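Local coordinates for protein pantothenate kinase (Coxiella burnetii, PDB 3TQC) that catalyses the ATP-dependent phosphorylation of pantothenate to 4'-phosphopantothenate, the first step of coenzyme A biosynthesis, at residues I167-V178 / Q190-V200. Numbering follows the deposited sequence.
Sequences IKSGQRNVRIPV and QYEIVDQPDIV
V194 and I176 interlock on one face of a twisted antiparallel ribbon, strands 174-180 and 190-194, part of a three-stranded sheet beside the P-loop kinase core. The pair illustrates how a small sheet is fitted to a larger domain: V174, I176 and V194 on this face are buried, whereas R175, I193 and Y191 on the other are exposed; E192, on the first face, is exposed too. V194 is the central bump, between I176 and I167. With CG1 anti to the backbone N (chi1 174°), CG2 is turned to I176 CG1 at 3.5 Å, tighter than usual for carbons, and CG1 to the tip of I167 from helix 157-168, at 3.8 Å from its CD1. I167 in turn rests its CG2 against V200, and I128 of strand 125-129 touches V194, I176 and V200. Paired backbone bonds of V174 with V194 and I176 with E192 fix this register. On the face of R175 and I193 the Y191 ring lies obliquely beside P177, CD1 3.7 Å from P177 CA. Beyond the ribbon, Q196 CB sits over the centre of the R172 guanidinium, and water 1 accepts from Q196 N and lies 2.8 Å from both Q171 O and V194 O. R172 NH1 forms a salt bridge with D195 OD1, its hydrogen bonds to the carboxylate being weak, while N173 N reaches D195 OD1 at 3.1 Å from above the carboxylate plane.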
loop_
_atom_site.group_PDB
_atom_site.type_symbol
_atom_site.label_atom_id
_atom_site.label_comp_id
_atom_site.label_asym_id
_atom_site.label_seq_id
_atom_site.Cartn_x
_atom_site.Cartn_y
_atom_site.Cartn_z
ATOM N N ILE B 167 -11.050 -2.303 12.855
ATOM C CA ILE B 167 -10.093 -3.274 13.373
ATOM C C ILE B 167 -8.751 -2.588 13.615
ATOM O O ILE B 167 -8.138 -2.769 14.653
ATOM C CB ILE B 167 -9.974 -4.496 12.459
ATOM C CG1 ILE B 167 -11.287 -5.292 12.508
ATOM C CG2 ILE B 167 -8.823 -5.403 12.895
ATOM C CD1 ILE B 167 -11.375 -6.397 11.496
ATOM N N LYS B 168 -8.343 -1.753 12.672
ATOM C CA LYS B 168 -7.057 -1.089 12.723
ATOM C C LYS B 168 -7.092 0.123 13.617
ATOM O O LYS B 168 -6.067 0.785 13.801
ATOM C CB LYS B 168 -6.602 -0.702 11.313
ATOM C CG LYS B 168 -5.953 -1.869 10.550
ATOM C CD LYS B 168 -4.683 -2.353 11.244
ATOM C CE LYS B 168 -3.761 -3.085 10.291
ATOM N NZ LYS B 168 -2.529 -3.530 10.967
ATOM N N SER B 169 -8.266 0.407 14.175
ATOM C CA SER B 169 -8.417 1.417 15.198
ATOM C C SER B 169 -8.404 0.806 16.606
ATOM O O SER B 169 -8.399 1.524 17.579
ATOM C CB SER B 169 -9.703 2.180 14.980
ATOM O OG SER B 169 -9.703 2.787 13.722
ATOM N N GLY B 170 -8.393 -0.518 16.712
ATOM C CA GLY B 170 -8.352 -1.181 18.014
ATOM C C GLY B 170 -9.719 -1.497 18.583
ATOM O O GLY B 170 -9.816 -1.952 19.732
ATOM N N GLN B 171 -10.764 -1.278 17.780
ATOM C CA GLN B 171 -12.145 -1.482 18.205
ATOM C C GLN B 171 -12.434 -2.939 18.560
ATOM O O GLN B 171 -12.005 -3.853 17.880
ATOM C CB GLN B 171 -13.107 -1.038 17.104
ATOM C CG GLN B 171 -14.604 -1.125 17.445
ATOM C CD GLN B 171 -15.481 -0.433 16.379
ATOM O OE1 GLN B 171 -15.052 0.537 15.733
ATOM N NE2 GLN B 171 -16.698 -0.944 16.182
ATOM N N ARG B 172 -13.179 -3.127 19.637
ATOM C CA ARG B 172 -13.544 -4.443 20.106
ATOM C C ARG B 172 -14.776 -4.958 19.370
ATOM O O ARG B 172 -15.609 -4.182 18.879
ATOM C CB ARG B 172 -13.791 -4.386 21.613
ATOM C CG ARG B 172 -12.495 -4.224 22.438
ATOM C CD ARG B 172 -11.834 -5.586 22.596
ATOM N NE ARG B 172 -10.494 -5.552 23.148
ATOM C CZ ARG B 172 -9.699 -6.617 23.260
ATOM N NH1 ARG B 172 -10.105 -7.824 22.868
ATOM N NH2 ARG B 172 -8.479 -6.478 23.774
ATOM N N ASN B 173 -14.880 -6.281 19.294
ATOM C CA ASN B 173 -16.106 -6.952 18.843
ATOM C C ASN B 173 -16.681 -6.384 17.550
ATOM O O ASN B 173 -17.804 -5.931 17.510
ATOM C CB ASN B 173 -17.157 -6.918 19.957
ATOM C CG ASN B 173 -16.710 -7.656 21.207
ATOM O OD1 ASN B 173 -17.078 -7.283 22.322
ATOM N ND2 ASN B 173 -15.917 -8.712 21.027
ATOM N N VAL B 174 -15.893 -6.415 16.486
ATOM C CA VAL B 174 -16.356 -5.915 15.203
ATOM C C VAL B 174 -17.169 -6.998 14.524
ATOM O O VAL B 174 -16.770 -8.175 14.472
ATOM C CB VAL B 174 -15.203 -5.464 14.334
ATOM C CG1 VAL B 174 -15.714 -5.008 12.954
ATOM C CG2 VAL B 174 -14.466 -4.356 15.049
ATOM N N ARG B 175 -18.330 -6.594 14.031
ATOM C CA ARG B 175 -19.279 -7.512 13.435
ATOM C C ARG B 175 -19.012 -7.663 11.940
ATOM O O ARG B 175 -18.908 -6.683 11.225
ATOM C CB ARG B 175 -20.692 -7.025 13.743
ATOM C CG ARG B 175 -20.998 -7.160 15.233
ATOM C CD ARG B 175 -22.104 -6.237 15.708
ATOM N NE ARG B 175 -22.722 -6.712 16.954
ATOM C CZ ARG B 175 -22.121 -6.751 18.149
ATOM N NH1 ARG B 175 -20.856 -6.350 18.317
ATOM N NH2 ARG B 175 -22.799 -7.204 19.199
ATOM N N ILE B 176 -18.863 -8.898 11.476
ATOM C CA ILE B 176 -18.541 -9.153 10.079
ATOM C C ILE B 176 -19.741 -9.833 9.460
ATOM O O ILE B 176 -20.168 -10.855 9.958
ATOM C CB ILE B 176 -17.342 -10.100 9.929
ATOM C CG1 ILE B 176 -16.115 -9.580 10.703
ATOM C CG2 ILE B 176 -17.043 -10.346 8.430
ATOM C CD1 ILE B 176 -15.593 -8.229 10.236
ATOM N N PRO B 177 -20.292 -9.267 8.367
ATOM C CA PRO B 177 -21.437 -9.890 7.723
ATOM C C PRO B 177 -21.052 -11.210 7.064
ATOM O O PRO B 177 -19.891 -11.443 6.779
ATOM C CB PRO B 177 -21.898 -8.834 6.713
ATOM C CG PRO B 177 -20.725 -8.042 6.444
ATOM C CD PRO B 177 -19.920 -8.011 7.704
ATOM N N VAL B 178 -22.033 -12.083 6.896
ATOM C CA VAL B 178 -21.796 -13.466 6.486
ATOM C C VAL B 178 -22.482 -13.747 5.152
ATOM O O VAL B 178 -23.637 -13.411 4.968
ATOM C CB VAL B 178 -22.319 -14.434 7.561
ATOM C CG1 VAL B 178 -22.236 -15.899 7.085
ATOM C CG2 VAL B 178 -21.549 -14.233 8.878
ATOM N N GLN B 190 -26.883 -12.124 10.444
ATOM C CA GLN B 190 -25.862 -13.060 10.863
ATOM C C GLN B 190 -24.493 -12.405 10.754
ATOM O O GLN B 190 -24.114 -11.937 9.686
ATOM C CB GLN B 190 -25.931 -14.302 9.996
ATOM C CG GLN B 190 -24.961 -15.371 10.406
ATOM C CD GLN B 190 -25.526 -16.768 10.251
ATOM O OE1 GLN B 190 -26.673 -17.043 10.634
ATOM N NE2 GLN B 190 -24.707 -17.673 9.703
ATOM N N TYR B 191 -23.766 -12.364 11.868
ATOM C CA TYR B 191 -22.438 -11.749 11.918
ATOM C C TYR B 191 -21.433 -12.616 12.667
ATOM O O TYR B 191 -21.762 -13.249 13.655
ATOM C CB TYR B 191 -22.510 -10.380 12.588
ATOM C CG TYR B 191 -23.460 -9.418 11.919
ATOM C CD1 TYR B 191 -23.071 -8.692 10.796
ATOM C CD2 TYR B 191 -24.747 -9.236 12.403
ATOM C CE1 TYR B 191 -23.936 -7.809 10.170
ATOM C CE2 TYR B 191 -25.627 -8.349 11.783
ATOM C CZ TYR B 191 -25.208 -7.642 10.663
ATOM O OH TYR B 191 -26.056 -6.764 10.044
ATOM N N GLU B 192 -20.208 -12.651 12.163
ATOM C CA GLU B 192 -19.080 -13.219 12.878
ATOM C C GLU B 192 -18.449 -12.093 13.686
ATOM O O GLU B 192 -18.631 -10.919 13.365
ATOM C CB GLU B 192 -18.068 -13.802 11.900
ATOM C CG GLU B 192 -18.612 -15.009 11.150
ATOM C CD GLU B 192 -17.639 -15.564 10.133
ATOM O OE1 GLU B 192 -16.576 -14.936 9.903
ATOM O OE2 GLU B 192 -17.940 -16.639 9.566
ATOM N N ILE B 193 -17.731 -12.441 14.742
ATOM C CA ILE B 193 -17.137 -11.438 15.595
ATOM C C ILE B 193 -15.621 -11.538 15.530
ATOM O O ILE B 193 -15.057 -12.590 15.778
ATOM C CB ILE B 193 -17.632 -11.567 17.028
ATOM C CG1 ILE B 193 -19.124 -11.213 17.088
ATOM C CG2 ILE B 193 -16.813 -10.668 17.940
ATOM C CD1 ILE B 193 -19.849 -11.863 18.214
ATOM N N VAL B 194 -14.995 -10.434 15.131
ATOM C CA VAL B 194 -13.566 -10.264 15.142
ATOM C C VAL B 194 -13.264 -9.342 16.325
ATOM O O VAL B 194 -13.733 -8.202 16.374
ATOM C CB VAL B 194 -13.076 -9.649 13.797
ATOM C CG1 VAL B 194 -11.599 -9.317 13.851
ATOM C CG2 VAL B 194 -13.380 -10.592 12.618
ATOM N N ASP B 195 -12.495 -9.846 17.285
ATOM C CA ASP B 195 -12.279 -9.146 18.542
ATOM C C ASP B 195 -10.799 -8.943 18.886
ATOM O O ASP B 195 -10.261 -9.586 19.800
ATOM C CB ASP B 195 -12.986 -9.878 19.681
ATOM C CG ASP B 195 -12.869 -9.135 21.005
ATOM O OD1 ASP B 195 -12.799 -7.882 20.970
ATOM O OD2 ASP B 195 -12.854 -9.805 22.075
ATOM N N GLN B 196 -10.182 -8.004 18.185
ATOM C CA GLN B 196 -8.747 -7.708 18.307
ATOM C C GLN B 196 -7.872 -8.948 18.428
ATOM O O GLN B 196 -7.103 -9.078 19.364
ATOM C CB GLN B 196 -8.485 -6.720 19.448
ATOM C CG GLN B 196 -9.075 -5.357 19.164
ATOM C CD GLN B 196 -8.405 -4.661 17.991
ATOM O OE1 GLN B 196 -9.070 -4.230 17.041
ATOM N NE2 GLN B 196 -7.090 -4.524 18.061
ATOM N N PRO B 197 -7.981 -9.860 17.452
ATOM C CA PRO B 197 -7.087 -11.006 17.451
ATOM C C PRO B 197 -5.682 -10.508 17.140
ATOM O O PRO B 197 -5.477 -9.318 16.908
ATOM C CB PRO B 197 -7.609 -11.836 16.294
ATOM C CG PRO B 197 -8.110 -10.811 15.326
ATOM C CD PRO B 197 -8.695 -9.722 16.163
ATOM N N ASP B 198 -4.716 -11.403 17.133
ATOM C CA ASP B 198 -3.365 -11.004 16.827
ATOM C C ASP B 198 -3.208 -10.852 15.329
ATOM O O ASP B 198 -2.440 -10.023 14.858
ATOM C CB ASP B 198 -2.406 -12.056 17.363
ATOM C CG ASP B 198 -2.513 -12.204 18.850
ATOM O OD1 ASP B 198 -2.161 -11.209 19.541
ATOM O OD2 ASP B 198 -2.972 -13.286 19.307
ATOM N N ILE B 199 -3.945 -11.674 14.588
ATOM C CA ILE B 199 -3.861 -11.698 13.138
ATOM C C ILE B 199 -5.250 -11.801 12.545
ATOM O O ILE B 199 -6.104 -12.556 13.043
ATOM C CB ILE B 199 -3.021 -12.889 12.649
ATOM C CG1 ILE B 199 -1.578 -12.785 13.189
ATOM C CG2 ILE B 199 -3.073 -12.985 11.125
ATOM C CD1 ILE B 199 -0.713 -14.046 12.918
ATOM N N VAL B 200 -5.487 -11.009 11.500
ATOM C CA VAL B 200 -6.675 -11.144 10.700
ATOM C C VAL B 200 -6.214 -11.554 9.323
ATOM O O VAL B 200 -5.342 -10.909 8.736
ATOM C CB VAL B 200 -7.448 -9.814 10.599
ATOM C CG1 VAL B 200 -8.617 -9.953 9.625
ATOM C CG2 VAL B 200 -7.916 -9.368 11.994
HETATM O O HOH W 1 -11.831 -6.212 16.476
HETATM O O HOH W 2 -15.551 -10.756 22.437
HETATM O O HOH W 3 -24.628 -11.021 7.322
#